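PDB 3A4C: DNA replication factor Cdt1 from Mus musculus, which helps license DNA replication, working with CDC6 and the origin recognition complex in G1 to load the MCM complex onto DNA, and is also required for mitosis. Local coordinates for residues E17-L22 / P68-L73; L34-V39 / K58-L63; R23-S28 / C40-D45. All coordinates share one frame; numbering follows the deposited sequence.

Contact 1 (E17-L22 / P68-L73)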
loop_
_atom_site.group_PDB
_atom_site.type_symbol
_atom_site.label_atom_id
_atom_site.label_comp_id
_atom_site.label_asym_id
_atom_site.label_seq_id
_atom_site.Cartn_x
_atom_site.Cartn_y
_atom_site.Cartn_z
ATOM N N GLU A 17 -8.804 1.307 -0.141
ATOM C CA GLU A 17 -9.122 0.242 -1.092
ATOM C C GLU A 17 -7.885 -0.510 -1.537
ATOM O O GLU A 17 -7.910 -1.734 -1.640
ATOM C CB GLU A 17 -9.887 0.783 -2.303
ATOM C CG GLU A 17 -11.356 1.050 -1.978
ATOM C CD GLU A 17 -12.167 1.464 -3.184
ATOM O OE1 GLU A 17 -11.556 1.778 -4.230
ATOM O OE2 GLU A 17 -13.420 1.468 -3.086
ATOM N N LEU A 18 -6.805 0.222 -1.808
ATOM C CA LEU A 18 -5.539 -0.409 -2.178
ATOM C C LEU A 18 -4.998 -1.318 -1.077
ATOM O O LEU A 18 -4.391 -2.349 -1.357
ATOM C CB LEU A 18 -4.501 0.649 -2.559
ATOM C CG LEU A 18 -4.239 0.891 -4.051
ATOM C CD1 LEU A 18 -5.373 0.433 -4.940
ATOM C CD2 LEU A 18 -3.854 2.349 -4.350
ATOM N N ALA A 19 -5.212 -0.941 0.177
ATOM C CA ALA A 19 -4.766 -1.775 1.284
ATOM C C ALA A 19 -5.485 -3.116 1.275
ATOM O O ALA A 19 -4.901 -4.142 1.603
ATOM C CB ALA A 19 -4.980 -1.067 2.601
ATOM N N ARG A 20 -6.763 -3.104 0.919
ATOM C CA ARG A 20 -7.517 -4.343 0.848
ATOM C C ARG A 20 -7.042 -5.187 -0.314
ATOM O O ARG A 20 -6.915 -6.400 -0.185
ATOM C CB ARG A 20 -9.022 -4.095 0.738
ATOM C CG ARG A 20 -9.836 -5.396 0.821
ATOM C CD ARG A 20 -11.313 -5.134 1.070
ATOM N NE ARG A 20 -11.487 -4.088 2.074
ATOM C CZ ARG A 20 -11.552 -4.300 3.381
ATOM N NH1 ARG A 20 -11.476 -5.537 3.864
ATOM N NH2 ARG A 20 -11.696 -3.268 4.208
ATOM N N VAL A 21 -6.781 -4.546 -1.452
ATOM C CA VAL A 21 -6.253 -5.261 -2.611
ATOM C C VAL A 21 -4.916 -5.893 -2.230
ATOM O O VAL A 21 -4.661 -7.060 -2.512
ATOM C CB VAL A 21 -6.052 -4.335 -3.835
ATOM C CG1 VAL A 21 -5.353 -5.088 -4.973
ATOM C CG2 VAL A 21 -7.390 -3.789 -4.329
ATOM N N LEU A 22 -4.059 -5.116 -1.580
ATOM C CA LEU A 22 -2.781 -5.649 -1.106
ATOM C C LEU A 22 -2.975 -6.870 -0.198
ATOM O O LEU A 22 -2.317 -7.904 -0.363
ATOM C CB LEU A 22 -2.026 -4.562 -0.337
ATOM C CG LEU A 22 -0.691 -4.992 0.260
ATOM C CD1 LEU A 22 0.189 -5.535 -0.844
ATOM C CD2 LEU A 22 -0.011 -3.820 0.966
ATOM N N PRO A 68 3.755 1.633 9.045
ATOM C CA PRO A 68 5.043 0.934 9.083
ATOM C C PRO A 68 5.022 -0.342 9.929
ATOM O O PRO A 68 5.851 -1.224 9.706
ATOM C CB PRO A 68 5.973 1.973 9.723
ATOM C CG PRO A 68 5.046 2.806 10.559
ATOM C CD PRO A 68 3.857 2.970 9.657
ATOM N N ASP A 69 4.107 -0.441 10.884
ATOM C CA ASP A 69 4.000 -1.645 11.704
ATOM C C ASP A 69 3.319 -2.788 10.953
ATOM O O ASP A 69 3.398 -3.948 11.357
ATOM C CB ASP A 69 3.255 -1.347 13.002
ATOM C CG ASP A 69 4.082 -0.523 13.968
ATOM O OD1 ASP A 69 5.313 -0.426 13.763
ATOM O OD2 ASP A 69 3.503 0.026 14.928
ATOM N N TRP A 70 2.647 -2.457 9.858
ATOM C CA TRP A 70 1.982 -3.468 9.051
ATOM C C TRP A 70 2.836 -3.838 7.852
ATOM O O TRP A 70 3.108 -5.009 7.606
ATOM C CB TRP A 70 0.630 -2.943 8.564
ATOM C CG TRP A 70 -0.118 -3.898 7.695
ATOM C CD1 TRP A 70 -0.334 -5.220 7.927
ATOM C CD2 TRP A 70 -0.786 -3.592 6.460
ATOM N NE1 TRP A 70 -1.087 -5.765 6.910
ATOM C CE2 TRP A 70 -1.379 -4.782 6.001
ATOM C CE3 TRP A 70 -0.935 -2.426 5.702
ATOM C CZ2 TRP A 70 -2.110 -4.844 4.814
ATOM C CZ3 TRP A 70 -1.666 -2.488 4.522
ATOM C CH2 TRP A 70 -2.242 -3.687 4.092
ATOM N N LEU A 71 3.257 -2.820 7.112
ATOM C CA LEU A 71 3.911 -3.008 5.823
ATOM C C LEU A 71 5.388 -2.650 5.891
ATOM O O LEU A 71 5.739 -1.496 6.127
ATOM C CB LEU A 71 3.216 -2.135 4.775
ATOM C CG LEU A 71 3.592 -2.281 3.303
ATOM C CD1 LEU A 71 3.522 -3.716 2.878
ATOM C CD2 LEU A 71 2.637 -1.449 2.462
ATOM N N SER A 72 6.243 -3.645 5.668
ATOM C CA SER A 72 7.684 -3.464 5.733
ATOM C C SER A 72 8.296 -3.652 4.340
ATOM O O SER A 72 7.829 -4.478 3.560
ATOM C CB SER A 72 8.274 -4.488 6.711
ATOM O OG SER A 72 9.412 -3.970 7.372
ATOM N N LEU A 73 9.327 -2.873 4.030
ATOM C CA LEU A 73 10.054 -3.003 2.770
ATOM C C LEU A 73 11.504 -3.321 3.084
ATOM O O LEU A 73 12.105 -2.674 3.940
ATOM C CB LEU A 73 9.999 -1.697 1.996
ATOM C CG LEU A 73 8.601 -1.161 1.716
ATOM C CD1 LEU A 73 8.693 0.251 1.177
ATOM C CD2 LEU A 73 7.923 -2.073 0.719
#

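Contact 2 (L34-V39 / K58-L63)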
loop_
_atom_site.group_PDB
_atom_site.type_symbol
_atom_site.label_atom_id
_atom_site.label_comp_id
_atom_site.label_asym_id
_atom_site.label_seq_id
_atom_site.Cartn_x
_atom_site.Cartn_y
_atom_site.Cartn_z
ATOM N N LEU A 34 6.889 -10.813 -1.017
ATOM C CA LEU A 34 6.923 -10.748 -2.473
ATOM C C LEU A 34 7.722 -9.520 -2.866
ATOM O O LEU A 34 7.732 -8.541 -2.133
ATOM C CB LEU A 34 5.508 -10.616 -3.041
ATOM C CG LEU A 34 4.547 -11.792 -2.873
ATOM C CD1 LEU A 34 3.138 -11.340 -3.257
ATOM C CD2 LEU A 34 5.007 -12.973 -3.707
ATOM N N THR A 35 8.383 -9.554 -4.022
ATOM C CA THR A 35 9.087 -8.364 -4.490
ATOM C C THR A 35 8.077 -7.282 -4.845
ATOM O O THR A 35 6.949 -7.591 -5.232
ATOM C CB THR A 35 9.965 -8.651 -5.716
ATOM O OG1 THR A 35 9.129 -8.971 -6.836
ATOM C CG2 THR A 35 10.916 -9.818 -5.429
ATOM N N MET A 36 8.486 -6.026 -4.689
ATOM C CA MET A 36 7.670 -4.868 -5.055
ATOM C C MET A 36 7.164 -4.952 -6.479
ATOM O O MET A 36 6.013 -4.641 -6.753
ATOM C CB MET A 36 8.478 -3.584 -4.915
ATOM C CG MET A 36 8.054 -2.714 -3.781
ATOM S SD MET A 36 6.422 -2.038 -4.123
ATOM C CE MET A 36 6.387 -0.794 -2.837
ATOM N N GLU A 37 8.038 -5.347 -7.396
ATOM C CA GLU A 37 7.632 -5.521 -8.782
ATOM C C GLU A 37 6.448 -6.480 -8.904
ATOM O O GLU A 37 5.459 -6.174 -9.572
ATOM C CB GLU A 37 8.806 -6.041 -9.611
ATOM C CG GLU A 37 8.507 -6.126 -11.088
ATOM C CD GLU A 37 9.766 -6.184 -11.927
ATOM O OE1 GLU A 37 9.651 -6.200 -13.169
ATOM O OE2 GLU A 37 10.869 -6.209 -11.340
ATOM N N VAL A 38 6.555 -7.642 -8.268
ATOM C CA VAL A 38 5.493 -8.640 -8.336
ATOM C C VAL A 38 4.216 -8.127 -7.690
ATOM O O VAL A 38 3.118 -8.277 -8.249
ATOM C CB VAL A 38 5.919 -9.969 -7.686
ATOM C CG1 VAL A 38 4.703 -10.864 -7.444
ATOM C CG2 VAL A 38 6.933 -10.679 -8.573
ATOM N N VAL A 39 4.361 -7.511 -6.521
ATOM C CA VAL A 39 3.196 -7.030 -5.784
ATOM C C VAL A 39 2.451 -6.006 -6.625
ATOM O O VAL A 39 1.223 -6.043 -6.724
ATOM C CB VAL A 39 3.595 -6.379 -4.445
ATOM C CG1 VAL A 39 2.392 -5.694 -3.814
ATOM C CG2 VAL A 39 4.190 -7.418 -3.498
ATOM N N LYS A 58 4.284 3.795 -6.019
ATOM C CA LYS A 58 4.231 5.028 -5.248
ATOM C C LYS A 58 3.191 4.942 -4.124
ATOM O O LYS A 58 3.445 5.376 -3.005
ATOM C CB LYS A 58 3.937 6.214 -6.164
ATOM C CG LYS A 58 5.114 6.626 -7.051
ATOM C CD LYS A 58 4.697 7.762 -7.981
ATOM C CE LYS A 58 5.751 8.035 -9.044
ATOM N NZ LYS A 58 7.039 8.450 -8.429
ATOM N N HIS A 59 2.028 4.369 -4.420
ATOM C CA HIS A 59 0.977 4.224 -3.406
ATOM C C HIS A 59 1.346 3.229 -2.321
ATOM O O HIS A 59 0.983 3.408 -1.159
ATOM C CB HIS A 59 -0.348 3.813 -4.045
ATOM C CG HIS A 59 -0.986 4.902 -4.839
ATOM N ND1 HIS A 59 -0.470 5.344 -6.038
ATOM C CD2 HIS A 59 -2.086 5.654 -4.599
ATOM C CE1 HIS A 59 -1.231 6.317 -6.507
ATOM N NE2 HIS A 59 -2.216 6.525 -5.651
ATOM N N LEU A 60 2.017 2.155 -2.712
ATOM C CA LEU A 60 2.455 1.149 -1.751
ATOM C C LEU A 60 3.469 1.741 -0.797
ATOM O O LEU A 60 3.479 1.413 0.381
ATOM C CB LEU A 60 3.095 -0.044 -2.462
ATOM C CG LEU A 60 2.182 -1.216 -2.816
ATOM C CD1 LEU A 60 0.999 -0.712 -3.594
ATOM C CD2 LEU A 60 2.949 -2.251 -3.613
ATOM N N VAL A 61 4.349 2.589 -1.324
ATOM C CA VAL A 61 5.334 3.258 -0.487
ATOM C C VAL A 61 4.646 4.201 0.494
ATOM O O VAL A 61 5.024 4.273 1.662
ATOM C CB VAL A 61 6.362 4.026 -1.327
ATOM C CG1 VAL A 61 7.138 4.998 -0.450
ATOM C CG2 VAL A 61 7.319 3.046 -2.015
ATOM N N LEU A 62 3.630 4.925 0.030
ATOM C CA LEU A 62 2.842 5.767 0.935
ATOM C C LEU A 62 2.235 4.929 2.053
ATOM O O LEU A 62 2.238 5.324 3.213
ATOM C CB LEU A 62 1.726 6.481 0.175
ATOM C CG LEU A 62 2.122 7.578 -0.806
ATOM C CD1 LEU A 62 0.861 8.361 -1.221
ATOM C CD2 LEU A 62 3.134 8.508 -0.173
ATOM N N LEU A 63 1.718 3.760 1.697
ATOM C CA LEU A 63 1.116 2.855 2.672
ATOM C C LEU A 63 2.158 2.379 3.688
ATOM O O LEU A 63 1.879 2.256 4.888
ATOM C CB LEU A 63 0.541 1.659 1.914
ATOM C CG LEU A 63 -0.759 0.957 2.282
ATOM C CD1 LEU A 63 -1.819 1.905 2.868
ATOM C CD2 LEU A 63 -1.265 0.247 1.023
#

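Contact 3 (R23-S28 / C40-D45)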
loop_
_atom_site.group_PDB
_atom_site.type_symbol
_atom_site.label_atom_id
_atom_site.label_comp_id
_atom_site.label_asym_id
_atom_site.label_seq_id
_atom_site.Cartn_x
_atom_site.Cartn_y
_atom_site.Cartn_z
ATOM N N ARG A 23 -3.866 -6.752 0.780
ATOM C CA ARG A 23 -4.059 -7.860 1.702
ATOM C C ARG A 23 -4.541 -9.108 0.965
ATOM O O ARG A 23 -4.094 -10.217 1.243
ATOM C CB ARG A 23 -5.032 -7.511 2.829
ATOM C CG ARG A 23 -4.921 -8.520 3.966
ATOM C CD ARG A 23 -6.252 -8.857 4.575
ATOM N NE ARG A 23 -7.323 -8.845 3.584
ATOM C CZ ARG A 23 -8.599 -9.050 3.885
ATOM N NH1 ARG A 23 -8.938 -9.295 5.143
ATOM N NH2 ARG A 23 -9.531 -9.009 2.941
ATOM N N ASN A 24 -5.450 -8.922 0.020
ATOM C CA ASN A 24 -5.954 -10.052 -0.757
ATOM C C ASN A 24 -4.892 -10.742 -1.604
ATOM O O ASN A 24 -4.914 -11.961 -1.757
ATOM C CB ASN A 24 -7.140 -9.630 -1.610
ATOM C CG ASN A 24 -8.438 -9.663 -0.830
ATOM O OD1 ASN A 24 -9.522 -9.774 -1.400
ATOM N ND2 ASN A 24 -8.328 -9.581 0.488
ATOM N N VAL A 25 -3.971 -9.960 -2.157
ATOM C CA VAL A 25 -2.842 -10.526 -2.893
ATOM C C VAL A 25 -2.017 -11.427 -1.976
ATOM O O VAL A 25 -1.619 -12.532 -2.359
ATOM C CB VAL A 25 -1.951 -9.422 -3.492
ATOM C CG1 VAL A 25 -0.578 -9.987 -3.900
ATOM C CG2 VAL A 25 -2.651 -8.789 -4.687
ATOM N N PHE A 26 -1.771 -10.960 -0.758
ATOM C CA PHE A 26 -1.000 -11.757 0.183
ATOM C C PHE A 26 -1.774 -12.945 0.745
ATOM O O PHE A 26 -1.183 -13.974 1.038
ATOM C CB PHE A 26 -0.403 -10.891 1.297
ATOM C CG PHE A 26 0.913 -10.286 0.924
ATOM C CD1 PHE A 26 0.967 -9.135 0.162
ATOM C CD2 PHE A 26 2.101 -10.904 1.288
ATOM C CE1 PHE A 26 2.192 -8.589 -0.203
ATOM C CE2 PHE A 26 3.326 -10.363 0.931
ATOM C CZ PHE A 26 3.371 -9.206 0.185
ATOM N N VAL A 27 -3.085 -12.809 0.885
ATOM C CA VAL A 27 -3.906 -13.938 1.323
ATOM C C VAL A 27 -3.822 -15.097 0.335
ATOM O O VAL A 27 -3.829 -16.266 0.718
ATOM C CB VAL A 27 -5.369 -13.522 1.551
ATOM C CG1 VAL A 27 -6.286 -14.745 1.544
ATOM C CG2 VAL A 27 -5.482 -12.773 2.865
ATOM N N SER A 28 -3.712 -14.759 -0.942
ATOM C CA SER A 28 -3.654 -15.757 -1.999
ATOM C C SER A 28 -2.239 -16.275 -2.223
ATOM O O SER A 28 -2.029 -17.191 -3.014
ATOM C CB SER A 28 -4.189 -15.165 -3.303
ATOM O OG SER A 28 -4.061 -16.087 -4.367
ATOM N N CYS A 40 3.194 -5.092 -7.237
ATOM C CA CYS A 40 2.559 -4.032 -8.021
ATOM C C CYS A 40 1.835 -4.611 -9.225
ATOM O O CYS A 40 0.746 -4.159 -9.574
ATOM C CB CYS A 40 3.579 -2.988 -8.475
ATOM S SG CYS A 40 4.133 -1.923 -7.131
ATOM N N ALA A 41 2.452 -5.597 -9.868
ATOM C CA ALA A 41 1.830 -6.260 -11.013
ATOM C C ALA A 41 0.546 -6.964 -10.591
ATOM O O ALA A 41 -0.472 -6.899 -11.280
ATOM C CB ALA A 41 2.801 -7.246 -11.648
ATOM N N ARG A 42 0.581 -7.627 -9.445
ATOM C CA ARG A 42 -0.605 -8.319 -8.963
ATOM C C ARG A 42 -1.699 -7.343 -8.526
ATOM O O ARG A 42 -2.886 -7.592 -8.732
ATOM C CB ARG A 42 -0.237 -9.265 -7.823
ATOM C CG ARG A 42 0.578 -10.437 -8.305
ATOM C CD ARG A 42 0.819 -11.457 -7.219
ATOM N NE ARG A 42 1.841 -12.407 -7.653
ATOM C CZ ARG A 42 2.259 -13.439 -6.932
ATOM N NH1 ARG A 42 1.728 -13.684 -5.746
ATOM N NH2 ARG A 42 3.208 -14.228 -7.405
ATOM N N MET A 43 -1.299 -6.230 -7.924
ATOM C CA MET A 43 -2.274 -5.256 -7.460
ATOM C C MET A 43 -2.974 -4.569 -8.625
ATOM O O MET A 43 -4.188 -4.445 -8.632
ATOM C CB MET A 43 -1.613 -4.222 -6.553
ATOM C CG MET A 43 -1.299 -4.782 -5.166
ATOM S SD MET A 43 -0.629 -3.530 -4.084
ATOM C CE MET A 43 -2.117 -2.591 -3.694
ATOM N N VAL A 44 -2.217 -4.119 -9.616
ATOM C CA VAL A 44 -2.863 -3.478 -10.752
ATOM C C VAL A 44 -3.787 -4.464 -11.469
ATOM O O VAL A 44 -4.844 -4.084 -11.959
ATOM C CB VAL A 44 -1.852 -2.854 -11.726
ATOM C CG1 VAL A 44 -1.074 -1.733 -11.032
ATOM C CG2 VAL A 44 -0.913 -3.911 -12.283
ATOM N N ASP A 45 -3.403 -5.736 -11.509
ATOM C CA ASP A 45 -4.216 -6.743 -12.200
ATOM C C ASP A 45 -5.422 -7.209 -11.389
ATOM O O ASP A 45 -6.283 -7.916 -11.912
ATOM C CB ASP A 45 -3.382 -7.975 -12.507
ATOM C CG ASP A 45 -2.418 -7.768 -13.639
ATOM O OD1 ASP A 45 -2.360 -6.656 -14.205
ATOM O OD2 ASP A 45 -1.719 -8.748 -13.965
HETATM O O HOH W 1 -1.013 -13.185 -4.887
#

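Contact 1 (E17-L22 / P68-L73)
Helix 3-27, through residues 17-22, faces the turn 68-70 and the first residues of strand 71-76 with the two backbones well apart, Ala19 and Leu71 coming nearest at 9.9 Å between their CA atoms. Side chains bridge that gap. The indole of Trp70, its CG anti to the backbone N (chi1 179°), reaches across so that the far corner of its benzene ring lies against the helix. There CH2 is 3.7 Å from Ala19 O, which sits at the ring edge near its plane, while Ala19 CB lies 4.1 Å from CH2. Leu22 comes from the opposite direction, and its CD2 touches Trp70 CH2 at 3.8 Å. The same methyl also meets Leu71 CD2 at 3.9 Å, in a direction roughly at right angles to the first. Leu71 is backed by Val82 and Leu84 of strand 79-84 and by Leu63 of helix 53-66, and Trp70 also packs on Leu84 and Val88. No hydrogen bond joins the two segments. All four touching residues are buried, and the long helix is held to the sheet of the winged helix domain by dispersion and the exclusion of water.

Contact 2 (L34-V39 / K58-L63)
Leu60 and Met36 carry most of this contact, with Val39 adding a smaller share, where the start of helix 36-45 packs on the middle of helix 53-66. Leu60 points from its helix into the other segment, and its CD2 methyl touches two partners, 3.5 Å from Val39 CG1 and 3.5 Å from Met36 SD. Met36 sets out alongside the interface, and a bend at chi2 (-68°) brings its thioether to helix 53-66. The two side chains therefore run antiparallel, side by side: the sulfur lies by the end of Leu60, while the terminal methyl CE runs back to the base of that side chain, 3.4 Å from Leu60 CB. These two carbons, like Val39 CG1 and Leu60 CD2, are closer than a normal van der Waals distance. CE also reaches Val61 CG2 at 4.0 Å, on the more open margin of the interface. Val39 brings up the CG1 branch that stands anti to its backbone N (chi1 171°), and it also packs on Leu22 of helix 3-27 and Val82 of strand 79-84.

The turn from strand 33-35 into the helix is fixed by an N-cap: Thr35 OG1 accepts from Val38 N at 3.2 Å with an N-H...O angle of 160°. Helices 36-45 and 53-66 follow each other in the chain, consistent with the helix-turn-helix pair of a winged helix fold. Close fit of a flexible thioether and branched aliphatic groups joins them, and no hydrogen bond crosses between the segments.

Contact 3 (R23-S28 / C40-D45)
Val25 O and Arg42 NH1 are joined through a water, which donates to the carbonyl oxygen at 2.7 Å and accepts from the guanidinium nitrogen at 2.9 Å. Arg42 NH1 has a second and stronger partner in Glu29, just beyond the end of segment 23-28, with which it forms a salt bridge. One guanidinium nitrogen thus serves both the last turn of helix 3-27 and a residue just beyond it, and the positive charge would be expected to polarise the bridging water.

Apart from this polar end the contact is apolar. With its chain extended from CG to NE, Arg42 lays its aliphatic part obliquely across Val25: CD is 3.9 Å from Val25 CG1, and CB rests 4.0 Å from Val25 CG2. Both valine methyls rest on Arg42 CB; CG1, anti to the backbone N (chi1 164°), is the one that also reaches CD. Val25 CG2 also comes within 4.3 Å of Met43 CG, a loose contact directed inward, where Met43 goes on to pack against Leu18, Val21 and Leu22 of helix 3-27 and Leu60 of helix 53-66. Leu34 of strand 33-35 touches both Val25 and Arg42. This packing of a first helix on the next one, with a short strand between them in the sequence, belongs to the winged helix fold of the Cdt1 C-terminal domain.

How the contacts relate
The three contacts lie close together, with centres 8 Å apart for contacts 1 and 2, 10 Å for contacts 2 and 3, and 11 Å for contacts 1 and 3. Contacts 1 and 3 share helix 3-27, while contacts 2 and 3 share helix 36-45. Along the chain, contacts 2 and 3 both nest inside the loop closed by contact 1, and their segments alternate. Leu71 CD2 of contact 1 lies on the backbone O of Leu60 in contact 2, Leu18 packs on His59, and Cys40 SG of contact 3 meets Leu60 CD2. The three helices 3-27, 36-45 and 53-66 are thus tied to one another and to the antiparallel sheet, forming a single winged helix core.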